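Local structure of phosphoribosylaminoimidazole-succinocarboxamide synthase (Saccharomyces cerevisiae, 2CNQ) at residues A[66-71]-A[196-201]. The protein catalyses the ATP-dependent condensation of 4-carboxy-5-aminoimidazole ribotide with aspartate to form SAICAR in de novo purine biosynthesis. Sequence-based numbering, arbitrary orientation.
Sequences KFLSND and VKLYSK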
# COMPACT_ATOMS: atom_id res chain seq x y z
N LYS A 66 -8.72 8.31 -7.24
CA LYS A 66 -9.59 9.36 -7.66
C LYS A 66 -9.09 10.69 -7.14
O LYS A 66 -9.13 11.68 -7.84
CB LYS A 66 -10.97 9.05 -7.14
CG LYS A 66 -12.00 10.09 -7.53
CD LYS A 66 -13.37 9.76 -7.03
CE LYS A 66 -13.94 8.49 -7.62
NZ LYS A 66 -14.00 8.47 -9.11
N PHE A 67 -8.63 10.72 -5.89
CA PHE A 67 -8.11 11.93 -5.30
C PHE A 67 -6.94 12.47 -6.08
O PHE A 67 -6.74 13.66 -6.21
CB PHE A 67 -7.71 11.64 -3.87
CG PHE A 67 -7.19 12.80 -3.13
CD1 PHE A 67 -8.01 13.78 -2.66
CD2 PHE A 67 -5.86 12.90 -2.87
CE1 PHE A 67 -7.48 14.84 -1.95
CE2 PHE A 67 -5.34 13.94 -2.17
CZ PHE A 67 -6.14 14.90 -1.71
N LEU A 68 -6.14 11.55 -6.59
CA LEU A 68 -4.93 11.87 -7.31
C LEU A 68 -5.12 11.81 -8.79
O LEU A 68 -4.15 11.82 -9.52
CB LEU A 68 -3.84 10.91 -6.89
CG LEU A 68 -3.47 11.04 -5.45
CD1 LEU A 68 -2.47 9.97 -5.12
CD2 LEU A 68 -2.94 12.39 -5.10
N SER A 69 -6.33 11.75 -9.27
CA SER A 69 -6.54 11.44 -10.68
C SER A 69 -5.99 12.51 -11.59
O SER A 69 -5.61 12.21 -12.69
CB SER A 69 -8.00 11.22 -10.98
OG SER A 69 -8.71 12.39 -10.74
N ASN A 70 -5.94 13.74 -11.13
CA ASN A 70 -5.35 14.81 -11.92
C ASN A 70 -3.88 14.96 -11.70
O ASN A 70 -3.24 15.74 -12.37
CB ASN A 70 -6.03 16.13 -11.62
CG ASN A 70 -7.46 16.12 -12.04
OD1 ASN A 70 -7.80 15.52 -13.06
ND2 ASN A 70 -8.32 16.77 -11.25
N ASP A 71 -3.32 14.22 -10.76
CA ASP A 71 -1.94 14.33 -10.40
C ASP A 71 -1.10 13.27 -11.02
O ASP A 71 0.08 13.47 -11.19
CB ASP A 71 -1.80 14.24 -8.91
CG ASP A 71 -2.61 15.28 -8.23
OD1 ASP A 71 -2.29 16.45 -8.44
OD2 ASP A 71 -3.57 14.93 -7.55
N VAL A 196 6.93 12.35 -3.78
CA VAL A 196 6.83 13.32 -2.73
C VAL A 196 5.66 14.23 -2.98
O VAL A 196 4.96 14.57 -2.06
CB VAL A 196 8.13 14.09 -2.56
CG1 VAL A 196 7.94 15.32 -1.74
CG2 VAL A 196 9.16 13.16 -1.96
N LYS A 197 5.44 14.61 -4.21
CA LYS A 197 4.33 15.46 -4.52
C LYS A 197 3.02 14.80 -4.15
O LYS A 197 2.17 15.39 -3.54
CB LYS A 197 4.36 15.80 -5.98
CG LYS A 197 3.42 16.88 -6.33
CD LYS A 197 3.49 17.24 -7.78
CE LYS A 197 4.72 17.99 -8.13
NZ LYS A 197 4.55 18.64 -9.46
N LEU A 198 2.86 13.55 -4.56
CA LEU A 198 1.65 12.83 -4.25
C LEU A 198 1.50 12.68 -2.78
O LEU A 198 0.45 12.91 -2.23
CB LEU A 198 1.63 11.48 -4.92
CG LEU A 198 1.72 11.48 -6.43
CD1 LEU A 198 1.75 10.07 -6.93
CD2 LEU A 198 0.58 12.24 -7.05
N TYR A 199 2.55 12.27 -2.13
CA TYR A 199 2.49 12.11 -0.71
C TYR A 199 2.10 13.39 -0.03
O TYR A 199 1.26 13.38 0.83
CB TYR A 199 3.83 11.63 -0.17
CG TYR A 199 3.89 11.74 1.30
CD1 TYR A 199 3.37 10.78 2.10
CD2 TYR A 199 4.46 12.84 1.88
CE1 TYR A 199 3.37 10.93 3.47
CE2 TYR A 199 4.46 13.00 3.24
CZ TYR A 199 3.92 12.03 4.03
OH TYR A 199 3.96 12.27 5.35
N SER A 200 2.73 14.49 -0.38
CA SER A 200 2.46 15.72 0.30
C SER A 200 1.03 16.13 0.15
O SER A 200 0.43 16.61 1.09
CB SER A 200 3.36 16.81 -0.19
OG SER A 200 4.64 16.61 0.36
N LYS A 201 0.49 15.98 -1.04
CA LYS A 201 -0.89 16.32 -1.25
C LYS A 201 -1.77 15.49 -0.37
O LYS A 201 -2.70 15.98 0.24
CB LYS A 201 -1.24 16.13 -2.69
CG LYS A 201 -2.66 16.44 -2.99
CD LYS A 201 -3.00 16.36 -4.45
CE LYS A 201 -4.47 16.49 -4.66
NZ LYS A 201 -4.82 16.76 -6.03
O HOH W 1 -7.61 16.15 -5.54
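K201, on helix 185-209, reaches across to D71 and F67, where helix 53-67 gives way to the turn that leads to strand 73-74. The contact is a worked example of how the C-terminal end of helix 53-67 is joined to helix 185-209 in the SAICAR synthetase fold, in which one lysine ammonium bonds a carboxylate directly and a helix-end carbonyl through water. Its CG stands anti to the backbone N (chi1 179°) and the chain beyond stays extended, which carries the ammonium tip to tip onto the carboxylate of D71. The resulting salt bridge is short, NZ to OD2 2.7 Å, and uses the syn lone pair of OD2, the side of the other oxygen. The same NZ donates to a water at 2.9 Å. That water in turn donates a hydrogen bond to F67 O, 2.7 Å from the water oxygen, and so satisfies a carbonyl of the last helical turn. F67 adds a cation-pi contact: NZ lies over the ring face, 5.0 Å from the centroid and 16° off the normal, while the lysine methylenes CG and CE pack near ring atoms CE2 and CZ. Proximity of the ammonium probably favours the ionised carboxylate of D71. Alongside these polar contacts, L68 slides past the aliphatic part of K201 in the opposite direction, and L198, which also rests on F218 and F220 of strand 211-223, crosses L68 at an angle, their CD2 methyls 4.0 Å apart. The backbone of the turn is itself bonded, S69 N to K66 O and D71 N to L68 O. D71 contributes its methylene as well as its charge: CB sits 3.6 Å from L198 CD2.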